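Local coordinates for protein nucleoside-diphosphate sugar epimerase (SulA family) (Corynebacterium glutamicum, PDB 3OH8) that probably acts as an NAD(P)-dependent epimerase on nucleoside-diphosphate sugars, at residues G256-D261 with F301-V306. Sequence-based numbering, arbitrary orientation.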
ATOM      1  N   GLY A 256      20.510  -0.613   2.766  1.00 20.26           N
ATOM      2  CA  GLY A 256      21.644  -1.411   3.207  1.00 18.79           C
ATOM      3  C   GLY A 256      22.814  -1.262   2.257  1.00 19.17           C
ATOM      4  O   GLY A 256      23.944  -1.614   2.585  1.00 23.37           O
ATOM      5  N   PHE A 257      22.535  -0.748   1.063  1.00 17.14           N
ATOM      6  CA  PHE A 257      23.573  -0.393   0.106  1.00 22.00           C
ATOM      7  C   PHE A 257      24.624   0.527   0.743  1.00 19.13           C
ATOM      8  O   PHE A 257      25.805   0.448   0.406  1.00 18.19           O
ATOM      9  CB  PHE A 257      22.947   0.312  -1.097  1.00 18.51           C
ATOM     10  CG  PHE A 257      23.954   0.839  -2.088  1.00 19.32           C
ATOM     11  CD1 PHE A 257      24.409   0.037  -3.132  1.00 19.53           C
ATOM     12  CD2 PHE A 257      24.441   2.132  -1.986  1.00 23.61           C
ATOM     13  CE1 PHE A 257      25.337   0.513  -4.056  1.00 20.79           C
ATOM     14  CE2 PHE A 257      25.370   2.615  -2.899  1.00 23.02           C
ATOM     15  CZ  PHE A 257      25.820   1.800  -3.937  1.00 18.25           C
ATOM     16  N   TYR A 258      24.181   1.410   1.637  1.00 16.36           N
ATOM     17  CA  TYR A 258      25.064   2.401   2.237  1.00 18.54           C
ATOM     18  C   TYR A 258      25.832   1.822   3.417  1.00 21.43           C
ATOM     19  O   TYR A 258      26.660   2.507   4.040  1.00 19.07           O
ATOM     20  CB  TYR A 258      24.268   3.646   2.668  1.00 18.00           C
ATOM     21  CG  TYR A 258      23.521   4.262   1.523  1.00 16.44           C
ATOM     22  CD1 TYR A 258      24.203   4.889   0.488  1.00 16.85           C
ATOM     23  CD2 TYR A 258      22.131   4.189   1.454  1.00 17.79           C
ATOM     24  CE1 TYR A 258      23.524   5.445  -0.583  1.00 13.88           C
ATOM     25  CE2 TYR A 258      21.438   4.742   0.381  1.00 19.32           C
ATOM     26  CZ  TYR A 258      22.138   5.358  -0.628  1.00 17.90           C
ATOM     27  OH  TYR A 258      21.468   5.891  -1.680  1.00 15.90           O
ATOM     28  N   GLY A 259      25.560   0.559   3.715  1.00 19.59           N
ATOM     29  CA  GLY A 259      26.145  -0.078   4.875  1.00 22.85           C
ATOM     30  C   GLY A 259      25.160  -0.023   6.022  1.00 28.53           C
ATOM     31  O   GLY A 259      24.198   0.756   5.997  1.00 27.71           O
ATOM     32  N   HIS A 260      25.394  -0.843   7.038  1.00 31.08           N
ATOM     33  CA  HIS A 260      24.466  -0.917   8.156  1.00 32.54           C
ATOM     34  C   HIS A 260      24.575   0.299   9.073  1.00 30.31           C
ATOM     35  O   HIS A 260      23.618   0.648   9.760  1.00 27.44           O
ATOM     36  CB  HIS A 260      24.628  -2.240   8.928  1.00 35.94           C
ATOM     37  CG  HIS A 260      25.772  -2.257   9.894  1.00 41.23           C
ATOM     38  ND1 HIS A 260      25.608  -2.025  11.243  1.00 47.16           N
ATOM     39  CD2 HIS A 260      27.091  -2.498   9.714  1.00 41.72           C
ATOM     40  CE1 HIS A 260      26.779  -2.113  11.850  1.00 45.18           C
ATOM     41  NE2 HIS A 260      27.695  -2.400  10.944  1.00 44.82           N
ATOM     42  N   ASP A 261      25.721   0.971   9.054  1.00 27.93           N
ATOM     43  CA  ASP A 261      25.959   2.041  10.021  1.00 27.00           C
ATOM     44  C   ASP A 261      26.838   3.160   9.467  1.00 30.00           C
ATOM     45  O   ASP A 261      28.048   2.985   9.339  1.00 31.05           O
ATOM     46  CB  ASP A 261      26.595   1.432  11.274  1.00 28.54           C
ATOM     47  CG  ASP A 261      26.830   2.447  12.379  1.00 31.64           C
ATOM     48  OD1 ASP A 261      26.535   3.650  12.189  1.00 31.30           O
ATOM     49  OD2 ASP A 261      27.317   2.025  13.449  1.00 36.73           O
ATOM     50  N   PHE A 301      16.759   1.257  -9.199  1.00 18.36           N
ATOM     51  CA  PHE A 301      16.938   0.461  -7.993  1.00 15.93           C
ATOM     52  C   PHE A 301      16.212   1.177  -6.885  1.00 16.12           C
ATOM     53  O   PHE A 301      16.527   2.325  -6.565  1.00 16.97           O
ATOM     54  CB  PHE A 301      18.424   0.356  -7.625  1.00 18.33           C
ATOM     55  CG  PHE A 301      19.307   0.051  -8.789  1.00 20.85           C
ATOM     56  CD1 PHE A 301      19.235  -1.179  -9.417  1.00 21.55           C
ATOM     57  CD2 PHE A 301      20.215   0.988  -9.251  1.00 30.54           C
ATOM     58  CE1 PHE A 301      20.045  -1.468 -10.491  1.00 23.97           C
ATOM     59  CE2 PHE A 301      21.029   0.704 -10.332  1.00 31.23           C
ATOM     60  CZ  PHE A 301      20.937  -0.528 -10.954  1.00 27.71           C
ATOM     61  N   ILE A 302      15.222   0.513  -6.310  1.00 12.27           N
ATOM     62  CA  ILE A 302      14.427   1.124  -5.248  1.00 11.01           C
ATOM     63  C   ILE A 302      15.071   0.746  -3.916  1.00 15.21           C
ATOM     64  O   ILE A 302      14.776  -0.303  -3.350  1.00 17.83           O
ATOM     65  CB  ILE A 302      12.961   0.648  -5.315  1.00 15.85           C
ATOM     66  CG1 ILE A 302      12.395   0.893  -6.718  1.00 17.10           C
ATOM     67  CG2 ILE A 302      12.103   1.354  -4.270  1.00 17.71           C
ATOM     68  CD1 ILE A 302      12.620   2.317  -7.246  1.00 14.52           C
ATOM     69  N   ARG A 303      15.990   1.591  -3.449  1.00 16.44           N
ATOM     70  CA  ARG A 303      16.659   1.348  -2.183  1.00 16.04           C
ATOM     71  C   ARG A 303      15.693   1.674  -1.053  1.00 14.47           C
ATOM     72  O   ARG A 303      15.561   2.822  -0.645  1.00 13.84           O
ATOM     73  CB  ARG A 303      17.946   2.186  -2.084  1.00 15.57           C
ATOM     74  CG  ARG A 303      18.931   1.889  -3.214  1.00 14.23           C
ATOM     75  CD  ARG A 303      20.255   2.676  -3.076  1.00 16.33           C
ATOM     76  NE  ARG A 303      21.189   2.305  -4.136  1.00 16.86           N
ATOM     77  CZ  ARG A 303      22.221   3.048  -4.526  1.00 19.58           C
ATOM     78  NH1 ARG A 303      22.470   4.224  -3.951  1.00 13.41           N
ATOM     79  NH2 ARG A 303      22.997   2.613  -5.503  1.00 17.70           N
ATOM     80  N   THR A 304      15.015   0.646  -0.557  1.00 19.66           N
ATOM     81  CA  THR A 304      13.951   0.825   0.416  1.00 21.25           C
ATOM     82  C   THR A 304      14.442   0.902   1.856  1.00 14.22           C
ATOM     83  O   THR A 304      15.358   0.175   2.263  1.00 14.89           O
ATOM     84  CB  THR A 304      12.966  -0.344   0.354  1.00 25.28           C
ATOM     85  OG1 THR A 304      12.633  -0.605  -1.015  1.00 34.13           O
ATOM     86  CG2 THR A 304      11.706   0.007   1.134  1.00 20.48           C
ATOM     87  N   GLY A 305      13.811   1.779   2.623  1.00 13.99           N
ATOM     88  CA  GLY A 305      13.991   1.812   4.062  1.00 18.72           C
ATOM     89  C   GLY A 305      13.133   0.718   4.656  1.00 21.18           C
ATOM     90  O   GLY A 305      12.708  -0.189   3.947  1.00 23.09           O
ATOM     91  N   VAL A 306      12.879   0.807   5.954  1.00 13.68           N
ATOM     92  CA  VAL A 306      12.012  -0.134   6.626  1.00 16.72           C
ATOM     93  C   VAL A 306      10.562   0.262   6.355  1.00 15.33           C
ATOM     94  O   VAL A 306      10.115   1.330   6.755  1.00 15.67           O
ATOM     95  CB  VAL A 306      12.254  -0.127   8.146  1.00 21.90           C
ATOM     96  CG1 VAL A 306      11.191  -0.977   8.856  1.00 16.39           C
ATOM     97  CG2 VAL A 306      13.661  -0.620   8.454  1.00 26.25           C
TER
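With CG anti to its carbonyl carbon (chi1 -59°) and the chain extended from CG to NE, Arg-303 reaches from its strand to Phe-257 and Tyr-258, two consecutive residues of the 3-10 turn. Phe-257, whose CG lies anti to the backbone N, presents a ring face to the guanidinium. The two flat groups stack with their planes 13° apart, and Arg-303 CZ sits 3.5 Å from the centroid of the Phe-257 ring, a cation-pi contact squarely over the face. Of the guanidinium atoms Arg-303 NH2 lies nearest the phenyl ring, 3.3 Å from Phe-257 CZ. Tyr-258 meets the same guanidinium at its edge: Arg-303 NH1 donates to Tyr-258 OH over 3.0 Å, with the acceptor practically in the guanidinium plane and the tyrosine ring nearly perpendicular to it. Asn-363 of strand 360-364 also bonds Tyr-258 OH, while Glu-286 of helix 277-287 forms a salt bridge with Arg-303 NE. Ring face, hydroxyl and carboxylate together thus fix the rotation of this buried guanidinium and probably offset the cost of burying its positive charge. The contact joins the loop after strand 248-254 to the neighbouring parallel strand 298-308, in the Rossmann-type domain of the NAD-dependent epimerase/dehydratase family.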